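Local structure of GTP-binding protein (Thermus thermophilus, 2DBY) at residues V42-E46 with L271-R276; L135-D139 with P197-A201; P162-A167 with A188-F192; D283-F287 with W298-R302. The protein binds guanine nucleotide, held here as GDP, and is probably a ribosome-binding ATPase of the YchF/OLA1 subfamily of Obg-type P-loop GTPases. All coordinates share one frame; numbering follows the deposited sequence. Where two conformers were deposited one is given.

Interaction 1 of 4, residues V42-E46 with L271-R276; sequences VVPLE and LQRLAR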
loop_
_atom_site.group_PDB
_atom_site.type_symbol
_atom_site.label_atom_id
_atom_site.label_comp_id
_atom_site.label_asym_id
_atom_site.label_seq_id
_atom_site.Cartn_x
_atom_site.Cartn_y
_atom_site.Cartn_z
ATOM N N VAL A 42 -10.634 -1.154 5.354
ATOM C CA VAL A 42 -9.677 -0.084 5.102
ATOM C C VAL A 42 -9.329 0.657 6.375
ATOM O O VAL A 42 -10.058 0.591 7.377
ATOM C CB VAL A 42 -10.215 0.943 4.087
ATOM C CG1 VAL A 42 -10.580 0.262 2.778
ATOM C CG2 VAL A 42 -11.416 1.651 4.655
ATOM N N VAL A 43 -8.196 1.352 6.342
ATOM C CA VAL A 43 -7.760 2.155 7.472
ATOM C C VAL A 43 -7.728 3.595 6.975
ATOM O O VAL A 43 -6.977 3.904 6.066
ATOM C CB VAL A 43 -6.322 1.776 7.940
ATOM C CG1 VAL A 43 -5.894 2.715 9.086
ATOM C CG2 VAL A 43 -6.272 0.318 8.406
ATOM N N PRO A 44 -8.580 4.476 7.528
ATOM C CA PRO A 44 -8.594 5.880 7.098
ATOM C C PRO A 44 -7.186 6.456 7.371
ATOM O O PRO A 44 -6.635 6.266 8.468
ATOM C CB PRO A 44 -9.651 6.511 8.006
ATOM C CG PRO A 44 -10.602 5.365 8.291
ATOM C CD PRO A 44 -9.621 4.215 8.540
ATOM N N LEU A 45 -6.627 7.167 6.395
ATOM C CA LEU A 45 -5.284 7.742 6.498
ATOM C C LEU A 45 -5.400 9.147 7.063
ATOM O O LEU A 45 -6.050 10.007 6.477
ATOM C CB LEU A 45 -4.642 7.828 5.113
ATOM C CG LEU A 45 -3.407 7.014 4.730
ATOM C CD1 LEU A 45 -2.841 7.617 3.442
ATOM C CD2 LEU A 45 -2.358 7.032 5.846
ATOM N N GLU A 46 -4.781 9.377 8.210
ATOM C CA GLU A 46 -4.844 10.698 8.815
ATOM C C GLU A 46 -3.935 11.597 8.001
ATOM O O GLU A 46 -2.858 11.181 7.562
ATOM C CB GLU A 46 -4.397 10.613 10.286
ATOM C CG GLU A 46 -5.500 10.003 11.134
ATOM C CD GLU A 46 -5.072 9.611 12.534
ATOM O OE1 GLU A 46 -4.165 10.256 13.088
ATOM O OE2 GLU A 46 -5.671 8.657 13.083
ATOM N N LEU A 271 -1.376 1.355 13.598
ATOM C CA LEU A 271 -2.211 1.207 12.422
ATOM C C LEU A 271 -1.918 2.307 11.437
ATOM O O LEU A 271 -1.907 2.049 10.234
ATOM C CB LEU A 271 -3.700 1.225 12.764
ATOM C CG LEU A 271 -4.328 0.010 13.436
ATOM C CD1 LEU A 271 -5.856 0.188 13.290
ATOM C CD2 LEU A 271 -3.883 -1.285 12.817
ATOM N N GLN A 272 -1.674 3.531 11.918
ATOM C CA GLN A 272 -1.365 4.600 10.971
ATOM C C GLN A 272 -0.010 4.337 10.313
ATOM O O GLN A 272 0.166 4.550 9.116
ATOM C CB GLN A 272 -1.366 5.982 11.663
ATOM C CG GLN A 272 -2.770 6.497 11.927
ATOM C CD GLN A 272 -3.584 6.659 10.636
ATOM O OE1 GLN A 272 -3.212 7.420 9.741
ATOM N NE2 GLN A 272 -4.690 5.936 10.544
ATOM N N ARG A 273 0.968 3.910 11.107
ATOM C CA ARG A 273 2.285 3.609 10.553
ATOM C C ARG A 273 2.170 2.519 9.501
ATOM O O ARG A 273 2.840 2.580 8.467
ATOM C CB ARG A 273 3.244 3.130 11.644
ATOM C CG ARG A 273 3.724 4.184 12.626
ATOM C CD ARG A 273 4.343 3.473 13.840
ATOM N NE ARG A 273 5.276 4.304 14.591
ATOM C CZ ARG A 273 6.492 4.644 14.167
ATOM N NH1 ARG A 273 6.931 4.226 12.982
ATOM N NH2 ARG A 273 7.277 5.390 14.932
ATOM N N LEU A 274 1.345 1.505 9.779
ATOM C CA LEU A 274 1.154 0.402 8.828
ATOM C C LEU A 274 0.451 0.910 7.567
ATOM O O LEU A 274 0.789 0.535 6.457
ATOM C CB LEU A 274 0.324 -0.724 9.473
ATOM C CG LEU A 274 0.048 -1.943 8.589
ATOM C CD1 LEU A 274 1.352 -2.613 8.148
ATOM C CD2 LEU A 274 -0.811 -2.926 9.404
ATOM N N ALA A 275 -0.542 1.775 7.748
ATOM C CA ALA A 275 -1.246 2.326 6.602
ATOM C C ALA A 275 -0.276 3.116 5.708
ATOM O O ALA A 275 -0.315 3.012 4.477
ATOM C CB ALA A 275 -2.420 3.236 7.090
ATOM N N ARG A 276 0.602 3.899 6.333
ATOM C CA ARG A 276 1.573 4.693 5.582
ATOM C C ARG A 276 2.594 3.788 4.889
ATOM O O ARG A 276 3.062 4.095 3.791
ATOM C CB ARG A 276 2.288 5.691 6.508
ATOM C CG ARG A 276 1.421 6.892 6.929
ATOM C CD ARG A 276 2.263 8.040 7.525
ATOM N NE ARG A 276 3.061 7.616 8.673
ATOM C CZ ARG A 276 4.349 7.291 8.616
ATOM N NH1 ARG A 276 5.001 7.350 7.461
ATOM N NH2 ARG A 276 4.981 6.881 9.706
#

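Interaction 2 of 4, residues L135-D139 with P197-A201; sequences LLLAD and PLLTA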
loop_
_atom_site.group_PDB
_atom_site.type_symbol
_atom_site.label_atom_id
_atom_site.label_comp_id
_atom_site.label_asym_id
_atom_site.label_seq_id
_atom_site.Cartn_x
_atom_site.Cartn_y
_atom_site.Cartn_z
ATOM N N LEU A 135 5.811 -19.178 -1.870
ATOM C CA LEU A 135 5.630 -18.232 -2.987
ATOM C C LEU A 135 6.661 -18.494 -4.100
ATOM O O LEU A 135 6.354 -18.379 -5.295
ATOM C CB LEU A 135 5.774 -16.782 -2.508
ATOM C CG LEU A 135 4.826 -16.344 -1.380
ATOM C CD1 LEU A 135 4.991 -14.837 -1.159
ATOM C CD2 LEU A 135 3.385 -16.651 -1.762
ATOM N N LEU A 136 7.874 -18.840 -3.685
ATOM C CA LEU A 136 8.945 -19.133 -4.629
ATOM C C LEU A 136 8.590 -20.363 -5.449
ATOM O O LEU A 136 8.766 -20.354 -6.653
ATOM C CB LEU A 136 10.268 -19.383 -3.892
ATOM C CG LEU A 136 11.048 -18.169 -3.411
ATOM C CD1 LEU A 136 12.053 -18.605 -2.359
ATOM C CD2 LEU A 136 11.764 -17.513 -4.597
ATOM N N LEU A 137 8.077 -21.412 -4.801
ATOM C CA LEU A 137 7.724 -22.631 -5.515
ATOM C C LEU A 137 6.660 -22.346 -6.563
ATOM O O LEU A 137 6.715 -22.868 -7.684
ATOM C CB LEU A 137 7.236 -23.707 -4.529
ATOM C CG LEU A 137 8.364 -24.292 -3.666
ATOM C CD1 LEU A 137 7.759 -25.194 -2.577
ATOM C CD2 LEU A 137 9.310 -25.088 -4.532
ATOM N N ALA A 138 5.680 -21.514 -6.221
ATOM C CA ALA A 138 4.640 -21.198 -7.197
ATOM C C ALA A 138 5.217 -20.398 -8.372
ATOM O O ALA A 138 4.871 -20.638 -9.546
ATOM C CB ALA A 138 3.504 -20.391 -6.517
ATOM N N ASP A 139 6.105 -19.457 -8.052
ATOM C CA ASP A 139 6.711 -18.597 -9.074
ATOM C C ASP A 139 7.631 -19.378 -10.008
ATOM O O ASP A 139 7.705 -19.056 -11.208
ATOM C CB ASP A 139 7.521 -17.476 -8.428
ATOM C CG ASP A 139 6.650 -16.300 -7.982
ATOM O OD1 ASP A 139 5.448 -16.285 -8.320
ATOM O OD2 ASP A 139 7.180 -15.383 -7.318
ATOM N N PRO A 197 2.622 -11.190 -13.220
ATOM C CA PRO A 197 2.844 -10.677 -11.859
ATOM C C PRO A 197 3.226 -11.750 -10.861
ATOM O O PRO A 197 2.380 -12.246 -10.125
ATOM C CB PRO A 197 1.499 -10.006 -11.502
ATOM C CG PRO A 197 0.801 -9.815 -12.827
ATOM C CD PRO A 197 1.208 -11.050 -13.617
ATOM N N LEU A 198 4.512 -12.091 -10.825
ATOM C CA LEU A 198 5.020 -13.119 -9.919
ATOM C C LEU A 198 4.700 -12.777 -8.467
ATOM O O LEU A 198 4.729 -11.613 -8.068
ATOM C CB LEU A 198 6.538 -13.274 -10.067
ATOM C CG LEU A 198 6.985 -13.789 -11.441
ATOM C CD1 LEU A 198 8.521 -13.922 -11.437
ATOM C CD2 LEU A 198 6.308 -15.126 -11.748
ATOM N N LEU A 199 4.395 -13.805 -7.679
ATOM C CA LEU A 199 4.053 -13.577 -6.283
ATOM C C LEU A 199 5.189 -12.921 -5.496
ATOM O O LEU A 199 4.942 -12.046 -4.642
ATOM C CB LEU A 199 3.665 -14.900 -5.623
ATOM C CG LEU A 199 2.527 -15.632 -6.348
ATOM C CD1 LEU A 199 2.149 -16.832 -5.490
ATOM C CD2 LEU A 199 1.271 -14.722 -6.565
ATOM N N THR A 200 6.425 -13.332 -5.772
ATOM C CA THR A 200 7.572 -12.776 -5.062
ATOM C C THR A 200 8.033 -11.430 -5.609
ATOM O O THR A 200 9.014 -10.869 -5.114
ATOM C CB THR A 200 8.790 -13.748 -5.030
ATOM O OG1 THR A 200 9.209 -14.029 -6.365
ATOM C CG2 THR A 200 8.411 -15.054 -4.331
ATOM N N ALA A 201 7.321 -10.918 -6.610
ATOM C CA ALA A 201 7.614 -9.588 -7.162
ATOM C C ALA A 201 6.788 -8.531 -6.392
ATOM O O ALA A 201 7.075 -7.319 -6.473
ATOM C CB ALA A 201 7.280 -9.537 -8.682
#

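Interaction 3 of 4, residues P162-A167 with A188-F192; sequences PLLEAA and AVARF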
loop_
_atom_site.group_PDB
_atom_site.type_symbol
_atom_site.label_atom_id
_atom_site.label_comp_id
_atom_site.label_asym_id
_atom_site.label_seq_id
_atom_site.Cartn_x
_atom_site.Cartn_y
_atom_site.Cartn_z
ATOM N N PRO A 162 12.255 -9.873 -25.491
ATOM C CA PRO A 162 12.701 -9.279 -24.224
ATOM C C PRO A 162 12.061 -9.945 -22.997
ATOM O O PRO A 162 12.702 -10.080 -21.945
ATOM C CB PRO A 162 12.307 -7.810 -24.364
ATOM C CG PRO A 162 12.391 -7.585 -25.862
ATOM C CD PRO A 162 11.803 -8.836 -26.439
ATOM N N LEU A 163 10.794 -10.339 -23.094
ATOM C CA LEU A 163 10.165 -10.988 -21.947
ATOM C C LEU A 163 10.829 -12.342 -21.686
ATOM O O LEU A 163 11.034 -12.747 -20.538
ATOM C CB LEU A 163 8.662 -11.181 -22.192
ATOM C CG LEU A 163 7.820 -9.911 -22.005
ATOM C CD1 LEU A 163 8.053 -8.940 -23.165
ATOM C CD2 LEU A 163 6.355 -10.318 -21.929
ATOM N N LEU A 164 11.169 -13.056 -22.752
ATOM C CA LEU A 164 11.824 -14.350 -22.587
ATOM C C LEU A 164 13.173 -14.168 -21.869
ATOM O O LEU A 164 13.507 -14.938 -20.964
ATOM C CB LEU A 164 12.063 -15.016 -23.963
ATOM C CG LEU A 164 12.882 -16.307 -23.946
ATOM C CD1 LEU A 164 12.124 -17.422 -23.194
ATOM C CD2 LEU A 164 13.167 -16.732 -25.391
ATOM N N GLU A 165 13.955 -13.164 -22.281
ATOM C CA GLU A 165 15.270 -12.958 -21.666
ATOM C C GLU A 165 15.156 -12.517 -20.206
ATOM O O GLU A 165 15.963 -12.913 -19.351
ATOM C CB GLU A 165 16.084 -11.970 -22.488
ATOM C CG GLU A 165 16.275 -12.456 -23.956
ATOM C CD GLU A 165 16.696 -13.916 -24.035
ATOM O OE1 GLU A 165 15.813 -14.791 -24.225
ATOM O OE2 GLU A 165 17.906 -14.208 -23.881
ATOM N N ALA A 166 14.126 -11.732 -19.910
ATOM C CA ALA A 166 13.893 -11.318 -18.521
ATOM C C ALA A 166 13.548 -12.567 -17.698
ATOM O O ALA A 166 14.030 -12.759 -16.574
ATOM C CB ALA A 166 12.742 -10.319 -18.470
ATOM N N ALA A 167 12.680 -13.406 -18.252
ATOM C CA ALA A 167 12.277 -14.636 -17.571
ATOM C C ALA A 167 13.497 -15.541 -17.301
ATOM O O ALA A 167 13.591 -16.156 -16.230
ATOM C CB ALA A 167 11.220 -15.384 -18.412
ATOM N N ALA A 188 13.195 -4.894 -19.808
ATOM C CA ALA A 188 12.683 -6.234 -20.115
ATOM C C ALA A 188 11.988 -6.863 -18.905
ATOM O O ALA A 188 10.908 -7.435 -19.039
ATOM C CB ALA A 188 13.807 -7.138 -20.604
ATOM N N VAL A 189 12.604 -6.758 -17.732
ATOM C CA VAL A 189 12.005 -7.331 -16.528
ATOM C C VAL A 189 10.672 -6.631 -16.218
ATOM O O VAL A 189 9.685 -7.260 -15.838
ATOM C CB VAL A 189 12.997 -7.215 -15.337
ATOM C CG1 VAL A 189 12.283 -7.511 -13.994
ATOM C CG2 VAL A 189 14.155 -8.201 -15.560
ATOM N N ALA A 190 10.629 -5.323 -16.413
ATOM C CA ALA A 190 9.391 -4.605 -16.151
ATOM C C ALA A 190 8.262 -5.085 -17.068
ATOM O O ALA A 190 7.124 -5.246 -16.623
ATOM C CB ALA A 190 9.612 -3.115 -16.325
ATOM N N ARG A 191 8.565 -5.308 -18.348
ATOM C CA ARG A 191 7.525 -5.766 -19.279
ATOM C C ARG A 191 7.064 -7.173 -18.907
ATOM O O ARG A 191 5.883 -7.497 -18.962
ATOM C CB ARG A 191 8.051 -5.780 -20.717
ATOM C CG ARG A 191 8.289 -4.401 -21.292
ATOM C CD ARG A 191 8.794 -4.513 -22.723
ATOM N NE ARG A 191 7.865 -5.263 -23.567
ATOM C CZ ARG A 191 8.164 -5.713 -24.785
ATOM N NH1 ARG A 191 9.364 -5.489 -25.292
ATOM N NH2 ARG A 191 7.267 -6.378 -25.499
ATOM N N PHE A 192 8.008 -8.012 -18.517
ATOM C CA PHE A 192 7.641 -9.362 -18.143
ATOM C C PHE A 192 6.729 -9.378 -16.902
ATOM O O PHE A 192 5.701 -10.066 -16.878
ATOM C CB PHE A 192 8.895 -10.199 -17.853
ATOM C CG PHE A 192 8.576 -11.572 -17.335
ATOM C CD1 PHE A 192 8.199 -12.585 -18.219
ATOM C CD2 PHE A 192 8.542 -11.824 -15.966
ATOM C CE1 PHE A 192 7.788 -13.823 -17.754
ATOM C CE2 PHE A 192 8.132 -13.060 -15.486
ATOM C CZ PHE A 192 7.750 -14.067 -16.384
#

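Interaction 4 of 4, residues D283-F287 with W298-R302; sequences DLLTF and WTVRR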
loop_
_atom_site.group_PDB
_atom_site.type_symbol
_atom_site.label_atom_id
_atom_site.label_comp_id
_atom_site.label_asym_id
_atom_site.label_seq_id
_atom_site.Cartn_x
_atom_site.Cartn_y
_atom_site.Cartn_z
ATOM N N ASP A 283 2.852 2.071 -3.906
ATOM C CA ASP A 283 3.351 3.191 -4.727
ATOM C C ASP A 283 2.261 4.221 -4.997
ATOM O O ASP A 283 2.050 4.641 -6.134
ATOM C CB ASP A 283 3.880 2.673 -6.062
ATOM C CG ASP A 283 4.798 3.668 -6.756
ATOM O OD1 ASP A 283 5.030 3.498 -7.971
ATOM O OD2 ASP A 283 5.301 4.610 -6.094
ATOM N N LEU A 284 1.592 4.655 -3.938
ATOM C CA LEU A 284 0.487 5.588 -4.092
ATOM C C LEU A 284 0.821 7.007 -3.682
ATOM O O LEU A 284 1.805 7.253 -2.980
ATOM C CB LEU A 284 -0.687 5.103 -3.250
ATOM C CG LEU A 284 -1.109 3.660 -3.519
ATOM C CD1 LEU A 284 -2.177 3.264 -2.504
ATOM C CD2 LEU A 284 -1.625 3.538 -4.956
ATOM N N LEU A 285 -0.006 7.941 -4.142
ATOM C CA LEU A 285 0.151 9.347 -3.765
ATOM C C LEU A 285 -1.231 9.936 -3.550
ATOM O O LEU A 285 -2.238 9.419 -4.052
ATOM C CB LEU A 285 0.955 10.133 -4.818
ATOM C CG LEU A 285 0.573 10.175 -6.295
ATOM C CD1 LEU A 285 -0.524 11.212 -6.515
ATOM C CD2 LEU A 285 1.824 10.535 -7.125
ATOM N N THR A 286 -1.280 11.004 -2.758
ATOM C CA THR A 286 -2.513 11.684 -2.432
ATOM C C THR A 286 -2.636 13.010 -3.176
ATOM O O THR A 286 -1.653 13.745 -3.259
ATOM C CB THR A 286 -2.549 12.060 -0.923
ATOM O OG1 THR A 286 -2.418 10.873 -0.125
ATOM C CG2 THR A 286 -3.843 12.794 -0.573
ATOM N N PHE A 287 -3.811 13.295 -3.745
ATOM C CA PHE A 287 -4.040 14.631 -4.318
ATOM C C PHE A 287 -5.333 15.100 -3.649
ATOM O O PHE A 287 -6.099 14.272 -3.112
ATOM C CB PHE A 287 -4.121 14.638 -5.866
ATOM C CG PHE A 287 -5.400 14.099 -6.446
ATOM C CD1 PHE A 287 -6.555 14.882 -6.488
ATOM C CD2 PHE A 287 -5.436 12.820 -7.004
ATOM C CE1 PHE A 287 -7.729 14.402 -7.079
ATOM C CE2 PHE A 287 -6.600 12.339 -7.592
ATOM C CZ PHE A 287 -7.749 13.125 -7.632
ATOM N N TRP A 298 -7.682 12.267 -2.225
ATOM C CA TRP A 298 -7.905 11.226 -3.227
ATOM C C TRP A 298 -6.604 10.478 -3.431
ATOM O O TRP A 298 -5.523 11.035 -3.263
ATOM C CB TRP A 298 -8.347 11.845 -4.557
ATOM C CG TRP A 298 -9.547 12.706 -4.443
ATOM C CD1 TRP A 298 -9.583 14.041 -4.118
ATOM C CD2 TRP A 298 -10.898 12.319 -4.689
ATOM N NE1 TRP A 298 -10.878 14.503 -4.157
ATOM C CE2 TRP A 298 -11.706 13.467 -4.506
ATOM C CE3 TRP A 298 -11.510 11.112 -5.053
ATOM C CZ2 TRP A 298 -13.099 13.440 -4.677
ATOM C CZ3 TRP A 298 -12.909 11.091 -5.224
ATOM C CH2 TRP A 298 -13.675 12.248 -5.034
ATOM N N THR A 299 -6.708 9.211 -3.822
ATOM C CA THR A 299 -5.527 8.365 -4.012
ATOM C C THR A 299 -5.420 7.797 -5.428
ATOM O O THR A 299 -6.401 7.310 -5.977
ATOM C CB THR A 299 -5.587 7.151 -3.049
ATOM O OG1 THR A 299 -5.587 7.621 -1.701
ATOM C CG2 THR A 299 -4.395 6.211 -3.259
ATOM N N VAL A 300 -4.232 7.912 -6.008
ATOM C CA VAL A 300 -3.929 7.353 -7.321
ATOM C C VAL A 300 -2.524 6.781 -7.284
ATOM O O VAL A 300 -1.703 7.153 -6.441
ATOM C CB VAL A 300 -3.977 8.404 -8.463
ATOM C CG1 VAL A 300 -5.392 8.903 -8.637
ATOM C CG2 VAL A 300 -3.024 9.522 -8.198
ATOM N N ARG A 301 -2.236 5.868 -8.205
ATOM C CA ARG A 301 -0.907 5.280 -8.283
ATOM C C ARG A 301 0.081 6.303 -8.844
ATOM O O ARG A 301 -0.269 7.128 -9.692
ATOM C CB ARG A 301 -0.965 4.041 -9.193
ATOM C CG ARG A 301 -1.935 2.984 -8.703
ATOM C CD ARG A 301 -2.240 1.955 -9.783
ATOM N NE ARG A 301 -2.914 0.788 -9.227
ATOM C CZ ARG A 301 -3.293 -0.272 -9.939
ATOM N NH1 ARG A 301 -3.068 -0.313 -11.246
ATOM N NH2 ARG A 301 -3.882 -1.299 -9.339
ATOM N N ARG A 302 1.308 6.276 -8.357
ATOM C CA ARG A 302 2.318 7.184 -8.864
ATOM C C ARG A 302 2.438 6.922 -10.367
ATOM O O ARG A 302 2.531 5.767 -10.797
ATOM C CB ARG A 302 3.654 6.928 -8.160
ATOM C CG ARG A 302 4.830 7.739 -8.713
ATOM C CD ARG A 302 6.006 7.773 -7.733
ATOM N NE ARG A 302 5.826 8.784 -6.683
ATOM C CZ ARG A 302 5.045 8.648 -5.611
ATOM N NH1 ARG A 302 4.358 7.529 -5.416
ATOM N NH2 ARG A 302 4.941 9.644 -4.733
HETATM O O HOH W 1 2.873 3.209 -9.625
#

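Interaction 1 of 4, residues V42-E46 with L271-R276
The side-chain amide of Gln272 is gripped at both ends by the backbone of residues 44-46. Its NE2 gives a hydrogen bond of 2.9 Å to Pro44 O; that oxygen lies close to the plane of the Gln272 amide, and NE2 meets it nearly along the C=O axis. Its OE1 takes the backbone N of Glu46 at 2.9 Å, a nearly straight bond whose donor stands tilted 34° from the plane of the Gln272 carbonyl. With one donor and one acceptor on a single flat group, glutamine suits a place where an edge of chain offers C=O and N-H two residues apart. A bend at chi2 (-60°) turns the amide toward residues 44-46.

The Glu46 carboxylate lies stacked on this amide, the two planes only 11° apart, with Glu46 CD 3.8 Å from Gln272 CD; its OE1 makes a salt bridge to Arg258. Beside the amide the contact is apolar. Ala275 is small enough to let the strand approach, and its CB meets Val43 CG1 and Leu45 CD2, both at 4.0 Å. Leu45 CD2 also rests on the aliphatic CG of Arg276, whose NE pairs with Glu268.

Helix 270-281 thus packs against strand 40-44 of the G-domain sheet, while Leu271 reaches Leu17 and Leu21 of the helix that follows the P-loop. One bond given and one accepted fix the flip of the Gln272 amide and satisfy two backbone groups, the C=O of Pro44 and the N-H of Glu46.

Interaction 2 of 4, residues L135-D139 with P197-A201
Where the chain runs from helix 187-195 toward strand 204-209 of the G-domain sheet, the short 3-10 turn 199-201 is received by the long helix 124-156, and Asp139 of that helix takes hold of its first backbone amides. Asp139 OD1 accepts Leu199 N at 2.8 Å and OD2 accepts Thr200 N at 2.7 Å, each through its syn lone pair, so the carboxylate straddles two successive N-H groups. A third donor, Thr200 OG1, meets OD2 at 2.6 Å, arriving nearly in line with the C-O bond. The hydroxyl can reach it because chi1 of 60° seats OG1 between the backbone N and the carbonyl carbon; Thr200 OG1 also hydrogen-bonds to Ala180 N.

Beside this polar grip, Thr200 CG2 presses on Leu135 CB at 3.6 Å, the threonine serving both the acid and the leucines. On the flank, Leu199 CD1 touches Leu135 CD2 and Ala138 CB, both at 3.9 Å, in an apolar patch continued by Leu94 of helix 91-98. Ala138, with just a methyl, leaves Leu199 room to lie against the helix.

Aspartate fits here because its two oxygens can each accept one of two successive amides, and its short side chain keeps the carboxylate close to the helix. Three donors to one buried carboxylate would be expected to stabilise its negative charge, and the paired bonds fix its rotation.

Interaction 3 of 4, residues P162-A167 with A188-F192
Phe192 turns its ring toward helix 161-175 because CG stands anti to the backbone N (chi1 175°), while chi1 of -78° sets Leu163 CG beside its own backbone N, and CD1 then meets the Arg191 guanidinium. Arg191 and Phe192 leave neighbouring positions on helix 187-195; Leu163 CD1 meets the first and the Leu163 backbone oxygen the second.

The Phe192 ring comes up against the helix backbone, with CD1 3.7 Å from Leu163 O. Ala167 CB makes an off-centre CH-pi contact, 4.3 Å from the ring centroid, and touches CE1 at 3.8 Å. Ala166 packs closely: its CB is 3.5 Å from Ala188 O and 3.9 Å from both Val189 CG2 and Phe192 CB. Ala188 answers from the other helix, its CB 3.4 Å from Pro162 O. Alanine at these places, having no more than a methyl, lets the axes of the two short segments come within 7.9 Å at a crossing of -98°.

Farther out, Leu163 CD1 sits over one face of the Arg191 guanidinium, and Pro162 CG approaches NH1. Arginine serves well here, since its flat group can rest on a methyl while its N-H bonds point elsewhere: Arg191 NH2 is hydrogen-bonded to Glu159 O, just before helix 161-175 begins.

Segment 188-192 thus crosses segment 162-167, in the first half of helix 161-175, at close to a right angle. The long helix 124-156 completes the packing, with Leu143 reaching Phe192, and Leu147 touching both Ala167 and Leu164, so that three helices share one apolar core in this helical projection of the protein.

Interaction 4 of 4, residues D283-F287 with W298-R302
Arg302 folds back over residues 283-285 along its whole length. Its CB lies 3.5 Å from Asp283 OD2, and CG and CD pass the same oxygen. A bend at chi3 (-81°) then turns the guanidinium across the strand. There NH1 forms a salt bridge of 3.1 Å with Asp283 OD2, arriving from above the carboxylate plane; Leu284 O lies at the guanidinium edge. Leu285 CD2 sits over the centre of one face, and NH2 ends beside Leu285 CB. A water joins Asp283 OD1 to Arg302 O.

Asp283 closes helix 270-281 in a Schellman motif with positive phi, and from there the chain enters an antiparallel hairpin of strands 284-290 and 295-301. Leu285 with Val300 and Phe287 with Trp298 are hydrogen-bonded pairs here, each joined by two backbone bonds, the shortest being Trp298 N to Phe287 O at 2.7 Å. Arg302 N to Asp283 O, at 2.9 Å, carries the pairing past the strands.

On the face carrying these four side chains, Trp298 CB lies over the Phe287 ring in a CH-pi contact, 3.5 Å from the centroid. The indole is nearly parallel to that ring but slid aside, with NE1 bonded to Thr289. Valine's two branches serve both neighbours: Val300 CG1 meets the phenyl edge at CE2, while CG2 is tight against Leu285 CD1 at 3.5 Å. On the face bearing Thr286 and Thr299, both hydroxyls bond to Tyr279 OH, and Thr299 OG1 also bonds to Thr69.

How the interactions relate
Along the chain, interaction 3 is nested within the loop closed by interaction 2, and both within the loop closed by interaction 1; interaction 4 follows. Interactions 2 and 3 have centres about 15 Å apart and touch through Leu198 and Phe192; together they fasten the helical projection of helices 124-156, 161-175 and 187-195 and its return toward the sheet. Interactions 1 and 4, centres about 14 Å apart, lie on the same mixed sheet, and helix 270-281 leads directly from one to the other. That sheet carries strand 295-301 alongside strand 66-75, so one sheet continues from the G-domain strands into the hairpin 284-301. Interactions 1 and 3 are farthest apart, about 34 Å between centres.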